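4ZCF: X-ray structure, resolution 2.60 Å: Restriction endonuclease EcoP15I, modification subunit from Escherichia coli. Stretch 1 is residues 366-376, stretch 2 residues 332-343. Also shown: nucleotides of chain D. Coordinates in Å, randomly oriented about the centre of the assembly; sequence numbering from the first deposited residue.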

# COMPACT_ATOMS: atom_id res chain seq x y z
N ILE A 366 -12.23 -7.86 -39.46
CA ILE A 366 -12.95 -7.01 -40.41
C ILE A 366 -11.93 -6.57 -41.50
O ILE A 366 -10.95 -5.90 -41.20
CB ILE A 366 -13.65 -5.79 -39.72
CG1 ILE A 366 -14.64 -6.25 -38.61
CG2 ILE A 366 -14.37 -4.90 -40.75
CD1 ILE A 366 -15.16 -5.14 -37.72
N PHE A 367 -12.17 -6.99 -42.75
CA PHE A 367 -11.34 -6.64 -43.91
C PHE A 367 -12.00 -5.51 -44.67
O PHE A 367 -13.22 -5.35 -44.60
CB PHE A 367 -11.21 -7.85 -44.84
CG PHE A 367 -10.32 -8.96 -44.33
CD1 PHE A 367 -8.94 -8.90 -44.50
CD2 PHE A 367 -10.86 -10.07 -43.70
CE1 PHE A 367 -8.11 -9.93 -44.03
CE2 PHE A 367 -10.04 -11.11 -43.25
CZ PHE A 367 -8.67 -11.03 -43.40
N GLY A 368 -11.19 -4.74 -45.40
CA GLY A 368 -11.69 -3.69 -46.28
C GLY A 368 -12.22 -4.27 -47.58
O GLY A 368 -12.21 -5.49 -47.78
N ASP A 369 -12.69 -3.40 -48.51
CA ASP A 369 -13.18 -3.86 -49.81
C ASP A 369 -12.02 -4.40 -50.67
O ASP A 369 -12.25 -5.06 -51.68
CB ASP A 369 -13.99 -2.76 -50.52
CG ASP A 369 -15.27 -2.36 -49.79
OD1 ASP A 369 -16.13 -3.25 -49.55
OD2 ASP A 369 -15.42 -1.15 -49.47
N ASP A 370 -10.76 -4.14 -50.24
CA ASP A 370 -9.52 -4.62 -50.84
C ASP A 370 -8.38 -4.65 -49.79
O ASP A 370 -8.58 -4.28 -48.65
CB ASP A 370 -9.15 -3.81 -52.11
CG ASP A 370 -8.79 -2.35 -51.90
OD1 ASP A 370 -8.18 -2.03 -50.86
OD2 ASP A 370 -9.04 -1.55 -52.82
N GLU A 371 -7.18 -5.10 -50.20
CA GLU A 371 -5.99 -5.22 -49.37
C GLU A 371 -5.36 -3.88 -48.92
O GLU A 371 -4.56 -3.88 -48.00
CB GLU A 371 -4.95 -6.14 -50.07
CG GLU A 371 -4.20 -5.51 -51.25
CD GLU A 371 -4.87 -5.47 -52.62
OE1 GLU A 371 -4.13 -5.33 -53.62
OE2 GLU A 371 -6.11 -5.57 -52.69
N ASN A 372 -5.73 -2.75 -49.55
CA ASN A 372 -5.14 -1.46 -49.19
C ASN A 372 -5.64 -0.84 -47.85
O ASN A 372 -5.18 0.24 -47.46
CB ASN A 372 -5.19 -0.47 -50.38
CG ASN A 372 -4.67 -1.07 -51.67
OD1 ASN A 372 -3.55 -1.59 -51.76
ND2 ASN A 372 -5.50 -1.03 -52.71
N LYS A 373 -6.50 -1.57 -47.11
CA LYS A 373 -7.07 -1.20 -45.81
C LYS A 373 -6.50 -2.11 -44.69
O LYS A 373 -6.53 -3.34 -44.82
CB LYS A 373 -8.61 -1.29 -45.90
CG LYS A 373 -9.42 -1.10 -44.61
CD LYS A 373 -9.41 0.34 -44.09
CE LYS A 373 -10.04 0.43 -42.72
NZ LYS A 373 -9.23 -0.25 -41.64
N ILE A 374 -5.96 -1.50 -43.59
CA ILE A 374 -5.44 -2.24 -42.44
C ILE A 374 -6.63 -2.91 -41.79
O ILE A 374 -7.71 -2.31 -41.75
CB ILE A 374 -4.68 -1.35 -41.42
CG1 ILE A 374 -3.53 -0.54 -42.08
CG2 ILE A 374 -4.18 -2.16 -40.22
CD1 ILE A 374 -2.93 0.63 -41.13
N ILE A 375 -6.46 -4.17 -41.33
CA ILE A 375 -7.52 -4.95 -40.67
C ILE A 375 -8.00 -4.34 -39.35
O ILE A 375 -7.28 -3.59 -38.68
CB ILE A 375 -7.17 -6.46 -40.50
CG1 ILE A 375 -5.82 -6.68 -39.77
CG2 ILE A 375 -7.26 -7.21 -41.81
CD1 ILE A 375 -5.80 -7.91 -38.98
N GLU A 376 -9.22 -4.70 -38.98
CA GLU A 376 -9.84 -4.27 -37.74
C GLU A 376 -10.35 -5.50 -37.01
O GLU A 376 -10.46 -6.59 -37.59
CB GLU A 376 -11.00 -3.29 -38.04
CG GLU A 376 -10.56 -2.00 -38.71
CD GLU A 376 -11.66 -1.05 -39.15
OE1 GLU A 376 -12.85 -1.33 -38.88
OE2 GLU A 376 -11.33 -0.01 -39.77
P DC D 4 -6.30 2.43 -42.53
OP1 DC D 4 -6.07 1.79 -43.84
OP2 DC D 4 -6.94 1.65 -41.45
O5' DC D 4 -4.94 3.10 -42.00
C5' DC D 4 -4.62 4.41 -42.40
C4' DC D 4 -3.70 5.16 -41.45
O4' DC D 4 -4.44 5.93 -40.48
C3' DC D 4 -2.63 4.39 -40.70
O3' DC D 4 -1.37 5.09 -40.79
C2' DC D 4 -3.21 4.35 -39.28
C1' DC D 4 -3.96 5.67 -39.17
N1 DC D 4 -5.16 5.67 -38.26
C2 DC D 4 -5.46 6.80 -37.48
O2 DC D 4 -4.66 7.74 -37.44
N3 DC D 4 -6.58 6.80 -36.72
C4 DC D 4 -7.39 5.73 -36.68
N4 DC D 4 -8.47 5.77 -35.90
C5 DC D 4 -7.15 4.60 -37.51
C6 DC D 4 -6.04 4.62 -38.26
P DA D 3 -12.44 3.10 -43.86
OP1 DA D 3 -12.02 2.47 -45.13
OP2 DA D 3 -13.12 2.26 -42.85
O5' DA D 3 -11.17 3.80 -43.20
C5' DA D 3 -10.37 4.70 -43.94
C4' DA D 3 -9.14 5.08 -43.15
O4' DA D 3 -9.45 6.09 -42.17
C3' DA D 3 -8.51 3.92 -42.39
O3' DA D 3 -7.18 3.74 -42.83
C2' DA D 3 -8.61 4.29 -40.91
C1' DA D 3 -8.81 5.79 -40.95
N9 DA D 3 -9.70 6.28 -39.91
C8 DA D 3 -10.95 5.83 -39.55
N7 DA D 3 -11.53 6.53 -38.61
C5 DA D 3 -10.61 7.53 -38.36
C6 DA D 3 -10.61 8.62 -37.50
N6 DA D 3 -11.62 8.91 -36.67
N1 DA D 3 -9.49 9.40 -37.49
C2 DA D 3 -8.46 9.13 -38.30
N3 DA D 3 -8.37 8.15 -39.18
C4 DA D 3 -9.48 7.39 -39.15
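Stretch 2 (332-343) DIIHPKTKKPCK

Stretch 2 lies on stretch 1 as an irregular loop folded back on itself, and neither partner relies on a regular element across the contact. The fold-back is held by its own backbone: Cys-342 N donates to Ile-333 O at 2.8 Å and His-335 N to Lys-340 O at 3.1 Å, and both arms touch stretch 1. There, Asp-370 to Lys-373 form a type I beta turn. The nearest CA pairs, Asp-370 CA to Thr-338 CA (6.0 Å), Glu-371 CA to Cys-342 CA (4.1 Å) and Ile-374 CA to Lys-343 CA (5.0 Å), rise in number together, unevenly.

Ile-333 opens the contact, CB toward stretch 1, with its CG2 3.9 Å from Phe-367 CE1 at the ring edge and its CD1 3.8 Å from Ile-375 CD1. His-335, chi1 t, is the polar pin: NE2 donates to Gly-368 O at 2.8 Å, nearly straight, while ND1 accepts from Thr-338 N at 3.0 Å. With both ring nitrogens engaged, the imidazole ties the loop's own turn to its neighbour. Glu-371 N sits over one face of this ring, 3.7 Å from His-335 CD2. Pro-336 then covers a face of Phe-367, its CD 3.5 Å from the ring centroid.

Thr-338 CB approaches Glu-371 OE2 at 3.4 Å. Lys-340 brings CD to 3.4 Å from Glu-371 OE1, but its end leads away and no salt bridge forms. Cys-342 places SG at the Phe-367 edge, 3.5 Å from CD1, and its CA 3.3 Å from Glu-371 O.

Lys-343 closes the seam: its N donates to Glu-371 O at 2.6 Å, and its side chain, straight through chi2 and then bent (chi3 p), carries NZ to Asn-372 O and to DC4 OP1, 2.8 Å each. Since Ile-374 N also donates to DC4 OP1, at 3.3 Å, one phosphate oxygen joins both stretches. The rule is apolar packing around one phenyl ring, with backbone carbonyls of stretch 1 receiving the donors.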

# COMPACT_ATOMS: atom_id res chain seq x y z
N ASP A 332 2.24 -11.70 -43.40
CA ASP A 332 1.18 -11.43 -44.36
C ASP A 332 -0.18 -11.93 -43.90
O ASP A 332 -0.33 -13.11 -43.57
CB ASP A 332 1.50 -12.04 -45.75
CG ASP A 332 2.60 -11.39 -46.58
OD1 ASP A 332 3.19 -10.39 -46.11
OD2 ASP A 332 2.87 -11.90 -47.69
N ILE A 333 -1.20 -11.04 -43.94
CA ILE A 333 -2.59 -11.39 -43.65
C ILE A 333 -3.29 -11.30 -45.01
O ILE A 333 -3.33 -10.22 -45.62
CB ILE A 333 -3.24 -10.52 -42.53
CG1 ILE A 333 -2.43 -10.67 -41.20
CG2 ILE A 333 -4.71 -10.91 -42.34
CD1 ILE A 333 -2.69 -9.74 -40.20
N ILE A 334 -3.76 -12.45 -45.52
CA ILE A 334 -4.36 -12.52 -46.85
C ILE A 334 -5.80 -12.08 -46.89
O ILE A 334 -6.62 -12.56 -46.10
CB ILE A 334 -4.01 -13.83 -47.61
CG1 ILE A 334 -2.74 -13.65 -48.49
CG2 ILE A 334 -5.17 -14.40 -48.46
CD1 ILE A 334 -1.39 -13.57 -47.75
N HIS A 335 -6.08 -11.13 -47.79
CA HIS A 335 -7.41 -10.60 -48.04
C HIS A 335 -8.28 -11.74 -48.63
O HIS A 335 -7.79 -12.49 -49.49
CB HIS A 335 -7.32 -9.38 -48.98
CG HIS A 335 -8.60 -8.61 -49.05
ND1 HIS A 335 -9.57 -8.90 -50.00
CD2 HIS A 335 -9.06 -7.63 -48.24
CE1 HIS A 335 -10.57 -8.08 -49.74
NE2 HIS A 335 -10.31 -7.30 -48.69
N PRO A 336 -9.51 -11.97 -48.13
CA PRO A 336 -10.30 -13.11 -48.63
C PRO A 336 -10.83 -13.03 -50.06
O PRO A 336 -11.25 -14.05 -50.58
CB PRO A 336 -11.45 -13.23 -47.62
CG PRO A 336 -11.15 -12.28 -46.53
CD PRO A 336 -10.25 -11.24 -47.09
N LYS A 337 -10.85 -11.83 -50.67
CA LYS A 337 -11.36 -11.67 -52.03
C LYS A 337 -10.24 -11.31 -53.01
O LYS A 337 -10.14 -11.95 -54.06
CB LYS A 337 -12.48 -10.64 -52.08
N THR A 338 -9.40 -10.32 -52.67
CA THR A 338 -8.27 -9.89 -53.50
C THR A 338 -7.17 -10.96 -53.52
O THR A 338 -6.41 -11.04 -54.49
CB THR A 338 -7.70 -8.58 -52.98
N LYS A 339 -7.07 -11.74 -52.41
CA LYS A 339 -6.07 -12.79 -52.16
C LYS A 339 -4.61 -12.27 -52.06
O LYS A 339 -3.66 -13.07 -52.07
CB LYS A 339 -6.25 -14.03 -53.08
CG LYS A 339 -7.57 -14.78 -52.90
CD LYS A 339 -7.53 -15.74 -51.74
CE LYS A 339 -8.89 -16.34 -51.48
NZ LYS A 339 -8.95 -17.03 -50.16
N LYS A 340 -4.44 -10.93 -51.93
CA LYS A 340 -3.17 -10.22 -51.76
C LYS A 340 -2.97 -9.84 -50.27
O LYS A 340 -3.97 -9.71 -49.55
CB LYS A 340 -3.14 -8.96 -52.65
CG LYS A 340 -2.85 -9.24 -54.11
CD LYS A 340 -2.39 -8.00 -54.84
CE LYS A 340 -2.00 -8.30 -56.27
NZ LYS A 340 -1.73 -7.06 -57.05
N PRO A 341 -1.72 -9.66 -49.77
CA PRO A 341 -1.53 -9.27 -48.36
C PRO A 341 -2.10 -7.88 -48.04
O PRO A 341 -1.89 -6.93 -48.81
CB PRO A 341 -0.01 -9.30 -48.17
CG PRO A 341 0.52 -10.06 -49.34
CD PRO A 341 -0.41 -9.76 -50.46
N CYS A 342 -2.84 -7.77 -46.92
CA CYS A 342 -3.46 -6.53 -46.47
C CYS A 342 -2.40 -5.51 -46.04
O CYS A 342 -1.31 -5.92 -45.61
CB CYS A 342 -4.46 -6.80 -45.35
SG CYS A 342 -5.81 -7.92 -45.82
N LYS A 343 -2.71 -4.19 -46.17
CA LYS A 343 -1.78 -3.14 -45.77
C LYS A 343 -1.40 -3.31 -44.30
O LYS A 343 -2.26 -3.56 -43.44
CB LYS A 343 -2.33 -1.73 -46.04
CG LYS A 343 -1.27 -0.63 -45.92
CD LYS A 343 -1.80 0.76 -46.31
CE LYS A 343 -2.56 1.48 -45.21
NZ LYS A 343 -3.94 1.87 -45.62
O HOH W 1 -3.51 -5.33 -42.05